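Local structure of succinylglutamate desuccinylase/aspartoacylase (Shewanella frigidimarina, 3LWU) at residues Tyr150-Leu162 against Ala175-Ile187. The protein is a zinc-binding protein of the succinylglutamate desuccinylase/aspartoacylase family that probably hydrolyses ester bonds. Sequence-based numbering, arbitrary orientation.
Sequences YRSMLVETCQARL and AVNLQAMAHQADI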
loop_
_atom_site.group_PDB
_atom_site.type_symbol
_atom_site.label_atom_id
_atom_site.label_comp_id
_atom_site.label_asym_id
_atom_site.label_seq_id
_atom_site.Cartn_x
_atom_site.Cartn_y
_atom_site.Cartn_z
ATOM N N TYR A 150 3.619 -1.156 43.789
ATOM C CA TYR A 150 4.203 -1.606 42.542
ATOM C C TYR A 150 3.323 -1.269 41.354
ATOM O O TYR A 150 3.837 -0.898 40.331
ATOM C CB TYR A 150 4.445 -3.113 42.578
ATOM C CG TYR A 150 5.474 -3.634 41.601
ATOM C CD1 TYR A 150 6.818 -3.342 41.769
ATOM C CD2 TYR A 150 5.120 -4.478 40.561
ATOM C CE1 TYR A 150 7.792 -3.830 40.888
ATOM C CE2 TYR A 150 6.090 -4.981 39.671
ATOM C CZ TYR A 150 7.415 -4.643 39.849
ATOM O OH TYR A 150 8.381 -5.133 39.028
ATOM N N ARG A 151 2.014 -1.411 41.492
ATOM C CA ARG A 151 1.077 -1.072 40.427
ATOM C C ARG A 151 1.069 0.430 40.158
ATOM O O ARG A 151 1.060 0.843 38.986
ATOM C CB ARG A 151 -0.349 -1.579 40.736
ATOM C CG ARG A 151 -1.444 -1.036 39.847
ATOM C CD ARG A 151 -2.782 -1.764 40.091
ATOM N NE ARG A 151 -2.779 -3.127 39.524
ATOM C CZ ARG A 151 -2.629 -4.260 40.227
ATOM N NH1 ARG A 151 -2.485 -4.230 41.542
ATOM N NH2 ARG A 151 -2.625 -5.442 39.605
ATOM N N SER A 152 1.058 1.245 41.214
ATOM C CA SER A 152 1.154 2.710 41.024
ATOM C C SER A 152 2.380 3.104 40.229
ATOM O O SER A 152 2.299 4.014 39.411
ATOM C CB SER A 152 1.226 3.465 42.334
ATOM O OG SER A 152 0.149 3.075 43.143
HETATM N N MSE A 153 3.502 2.438 40.495
HETATM C CA MSE A 153 4.751 2.741 39.815
HETATM C C MSE A 153 4.660 2.358 38.353
HETATM O O MSE A 153 5.084 3.140 37.496
HETATM C CB MSE A 153 5.941 2.033 40.463
HETATM C CG MSE A 153 7.255 2.268 39.716
HETATM SE SE MSE A 153 7.663 0.909 38.412
HETATM C CE MSE A 153 7.815 -0.632 39.643
ATOM N N LEU A 154 4.117 1.166 38.063
ATOM C CA LEU A 154 3.947 0.732 36.670
ATOM C C LEU A 154 3.039 1.702 35.889
ATOM O O LEU A 154 3.387 2.063 34.763
ATOM C CB LEU A 154 3.447 -0.729 36.541
ATOM C CG LEU A 154 4.372 -1.849 37.091
ATOM C CD1 LEU A 154 3.698 -3.209 37.116
ATOM C CD2 LEU A 154 5.699 -1.957 36.332
ATOM N N VAL A 155 1.928 2.148 36.480
ATOM C CA VAL A 155 1.070 3.127 35.824
ATOM C C VAL A 155 1.803 4.467 35.587
ATOM O O VAL A 155 1.852 4.951 34.480
ATOM C CB VAL A 155 -0.278 3.318 36.562
ATOM C CG1 VAL A 155 -1.180 4.323 35.828
ATOM C CG2 VAL A 155 -1.009 1.972 36.696
ATOM N N GLU A 156 2.458 5.026 36.595
ATOM C CA GLU A 156 3.089 6.359 36.457
ATOM C C GLU A 156 4.237 6.414 35.453
ATOM O O GLU A 156 4.362 7.397 34.706
ATOM C CB GLU A 156 3.576 6.879 37.819
ATOM C CG GLU A 156 2.388 7.153 38.757
ATOM C CD GLU A 156 2.733 7.345 40.228
ATOM O OE1 GLU A 156 3.942 7.504 40.584
ATOM O OE2 GLU A 156 1.759 7.343 41.031
ATOM N N THR A 157 5.085 5.385 35.465
ATOM C CA THR A 157 6.265 5.361 34.603
ATOM C C THR A 157 5.832 5.163 33.153
ATOM O O THR A 157 6.467 5.646 32.207
ATOM C CB THR A 157 7.259 4.250 35.001
ATOM O OG1 THR A 157 6.558 3.008 35.063
ATOM C CG2 THR A 157 7.945 4.549 36.369
ATOM N N CYS A 158 4.728 4.453 32.988
ATOM C CA CYS A 158 4.105 4.327 31.688
ATOM C C CYS A 158 3.563 5.666 31.163
ATOM O O CYS A 158 3.835 6.071 30.022
ATOM C CB CYS A 158 2.965 3.337 31.819
ATOM S SG CYS A 158 2.874 2.267 30.541
ATOM N N GLN A 159 2.764 6.331 31.992
ATOM C CA GLN A 159 2.252 7.677 31.690
ATOM C C GLN A 159 3.362 8.703 31.428
ATOM O O GLN A 159 3.204 9.583 30.571
ATOM C CB GLN A 159 1.345 8.170 32.816
ATOM C CG GLN A 159 -0.033 7.515 32.785
ATOM C CD GLN A 159 -0.823 7.656 34.086
ATOM O OE1 GLN A 159 -0.286 8.009 35.144
ATOM N NE2 GLN A 159 -2.111 7.353 34.006
ATOM N N ALA A 160 4.483 8.570 32.133
ATOM C CA ALA A 160 5.622 9.464 31.957
ATOM C C ALA A 160 6.190 9.407 30.538
ATOM O O ALA A 160 6.719 10.390 30.054
ATOM C CB ALA A 160 6.762 9.158 33.018
ATOM N N ARG A 161 6.085 8.259 29.868
ATOM C CA ARG A 161 6.583 8.133 28.497
ATOM C C ARG A 161 5.855 9.106 27.561
ATOM O O ARG A 161 6.385 9.478 26.507
ATOM C CB ARG A 161 6.464 6.693 27.962
ATOM C CG ARG A 161 7.442 5.649 28.540
ATOM C CD ARG A 161 8.851 5.696 27.919
ATOM N NE ARG A 161 8.838 5.399 26.476
ATOM C CZ ARG A 161 9.749 5.818 25.586
ATOM N NH1 ARG A 161 10.766 6.586 25.972
ATOM N NH2 ARG A 161 9.626 5.489 24.281
ATOM N N LEU A 162 4.648 9.523 27.936
ATOM C CA LEU A 162 3.862 10.418 27.086
ATOM C C LEU A 162 4.365 11.862 27.005
ATOM O O LEU A 162 3.881 12.631 26.179
ATOM C CB LEU A 162 2.392 10.426 27.516
ATOM C CG LEU A 162 1.606 9.133 27.332
ATOM C CD1 LEU A 162 0.183 9.262 27.923
ATOM C CD2 LEU A 162 1.533 8.782 25.859
ATOM N N ALA A 175 0.470 2.367 22.277
ATOM C CA ALA A 175 0.758 1.214 23.125
ATOM C C ALA A 175 0.776 1.644 24.587
ATOM O O ALA A 175 0.133 1.004 25.421
ATOM C CB ALA A 175 2.047 0.554 22.698
ATOM N N VAL A 176 1.443 2.763 24.875
ATOM C CA VAL A 176 1.525 3.297 26.207
ATOM C C VAL A 176 0.142 3.633 26.810
ATOM O O VAL A 176 -0.109 3.322 27.980
ATOM C CB VAL A 176 2.476 4.524 26.249
ATOM C CG1 VAL A 176 2.289 5.322 27.505
ATOM C CG2 VAL A 176 3.895 4.051 26.140
ATOM N N ASN A 177 -0.745 4.255 26.026
ATOM C CA ASN A 177 -2.073 4.610 26.516
ATOM C C ASN A 177 -2.867 3.351 26.882
ATOM O O ASN A 177 -3.577 3.307 27.885
ATOM C CB ASN A 177 -2.847 5.391 25.438
ATOM C CG ASN A 177 -2.593 6.868 25.489
ATOM O OD1 ASN A 177 -1.974 7.449 24.584
ATOM N ND2 ASN A 177 -3.105 7.499 26.500
ATOM N N LEU A 178 -2.741 2.312 26.065
ATOM C CA LEU A 178 -3.418 1.048 26.366
ATOM C C LEU A 178 -2.827 0.373 27.602
ATOM O O LEU A 178 -3.553 -0.180 28.421
ATOM C CB LEU A 178 -3.359 0.099 25.181
ATOM C CG LEU A 178 -4.043 0.617 23.889
ATOM C CD1 LEU A 178 -3.879 -0.401 22.767
ATOM C CD2 LEU A 178 -5.530 0.994 24.069
ATOM N N GLN A 179 -1.505 0.422 27.719
ATOM C CA GLN A 179 -0.771 -0.282 28.739
ATOM C C GLN A 179 -1.063 0.345 30.107
ATOM O O GLN A 179 -1.164 -0.384 31.135
ATOM C CB GLN A 179 0.733 -0.230 28.400
ATOM C CG GLN A 179 1.653 -1.026 29.318
ATOM C CD GLN A 179 3.118 -1.096 28.825
ATOM O OE1 GLN A 179 3.418 -0.920 27.638
ATOM N NE2 GLN A 179 4.025 -1.387 29.745
ATOM N N ALA A 180 -1.186 1.677 30.128
ATOM C CA ALA A 180 -1.503 2.422 31.359
ATOM C C ALA A 180 -2.801 1.915 31.961
ATOM O O ALA A 180 -2.892 1.748 33.171
ATOM C CB ALA A 180 -1.618 3.907 31.090
HETATM N N MSE A 181 -3.800 1.635 31.114
HETATM C CA MSE A 181 -5.049 1.023 31.596
HETATM C C MSE A 181 -4.851 -0.447 32.004
HETATM O O MSE A 181 -5.349 -0.873 33.053
HETATM C CB MSE A 181 -6.147 1.128 30.548
HETATM C CG MSE A 181 -6.684 2.525 30.354
HETATM SE SE MSE A 181 -8.123 2.544 28.994
HETATM C CE MSE A 181 -6.997 2.164 27.452
ATOM N N ALA A 182 -4.114 -1.213 31.199
ATOM C CA ALA A 182 -3.905 -2.643 31.474
ATOM C C ALA A 182 -3.220 -2.850 32.824
ATOM O O ALA A 182 -3.542 -3.779 33.577
ATOM C CB ALA A 182 -3.088 -3.307 30.344
ATOM N N HIS A 183 -2.293 -1.956 33.151
ATOM C CA HIS A 183 -1.539 -2.043 34.408
ATOM C C HIS A 183 -2.426 -1.915 35.667
ATOM O O HIS A 183 -2.038 -2.376 36.722
ATOM C CB HIS A 183 -0.420 -0.996 34.455
ATOM C CG HIS A 183 0.850 -1.414 33.775
ATOM N ND1 HIS A 183 1.400 -2.668 33.916
ATOM C CD2 HIS A 183 1.696 -0.724 32.962
ATOM C CE1 HIS A 183 2.514 -2.743 33.202
ATOM N NE2 HIS A 183 2.729 -1.569 32.629
ATOM N N GLN A 184 -3.588 -1.277 35.533
ATOM C CA GLN A 184 -4.497 -1.075 36.624
ATOM C C GLN A 184 -5.211 -2.359 36.989
ATOM O O GLN A 184 -5.728 -2.436 38.085
ATOM C CB GLN A 184 -5.580 -0.025 36.281
ATOM C CG GLN A 184 -5.109 1.450 36.200
ATOM C CD GLN A 184 -4.724 2.039 37.572
ATOM O OE1 GLN A 184 -4.759 1.359 38.622
ATOM N NE2 GLN A 184 -4.346 3.314 37.563
ATOM N N ALA A 185 -5.248 -3.342 36.086
ATOM C CA ALA A 185 -6.068 -4.542 36.253
ATOM C C ALA A 185 -5.297 -5.749 36.831
ATOM O O ALA A 185 -4.088 -5.853 36.682
ATOM C CB ALA A 185 -6.701 -4.919 34.956
ATOM N N ASP A 186 -6.015 -6.672 37.456
ATOM C CA ASP A 186 -5.407 -7.914 37.966
ATOM C C ASP A 186 -5.299 -8.985 36.880
ATOM O O ASP A 186 -4.492 -9.931 36.979
ATOM C CB ASP A 186 -6.251 -8.469 39.117
ATOM C CG ASP A 186 -6.269 -7.544 40.316
ATOM O OD1 ASP A 186 -5.199 -7.380 40.937
ATOM O OD2 ASP A 186 -7.335 -6.967 40.637
ATOM N N ILE A 187 -6.149 -8.847 35.874
ATOM C CA ILE A 187 -6.302 -9.805 34.805
ATOM C C ILE A 187 -6.383 -9.017 33.523
ATOM O O ILE A 187 -7.190 -8.086 33.424
ATOM C CB ILE A 187 -7.616 -10.610 34.951
ATOM C CG1 ILE A 187 -7.560 -11.493 36.201
ATOM C CG2 ILE A 187 -7.846 -11.484 33.710
ATOM C CD1 ILE A 187 -8.964 -11.847 36.788
#
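Arg151 meets the backbone carbonyls of His183 and Ala185, an example of how one guanidinium can gather carbonyls of a single turn. Its NE donates to His183 O over 3.0 Å, the oxygen at the group's edge, somewhat tilted from its plane, and the bond noticeably bent, while NH2 makes a longer bond of 3.3 Å to Ala185 O, approaching from above that carbonyl's plane. The chain runs extended as far as CD and then bends (chi3 -74°), which turns the guanidinium across the type I turn Ala182-Ala185. Asp186 OD1, 3.5 Å from NH2 and well out of the guanidinium plane, forms a salt bridge that rests on charge alone, since no N-H points at the oxygen; its other oxygen, OD2, accepts from Ser55 N.

One turn along, Leu154 CB sits almost exactly over the centre of the His183 ring, 3.8 Å from the centroid, a CH-pi contact. Cys158 SG comes to the edge of the same ring and packs on Gln179 CG at 3.7 Å. Val155 CG2 lies against His183 CB, close to Ala180, and Leu162 CG meets Val176 CG1 at 3.9 Å.

In the second shell, Gln179 NE2 donates a nearly straight bond to His183 NE2 (167°), though it comes from somewhat out of the ring plane; this probably helps to fix the ring's rotation, and Gln179 OE1 is itself held by Phe125 N.

The helical parts of the two segments run antiparallel, their axes 8.8 Å apart at 166°; the contact joins consecutive helices 143-160 and 170-182 of the catalytic domain, away from the zinc site. Helix 170-182 packs in turn on strand 56-60, while Leu154 touches Trp238 of helix 230-247.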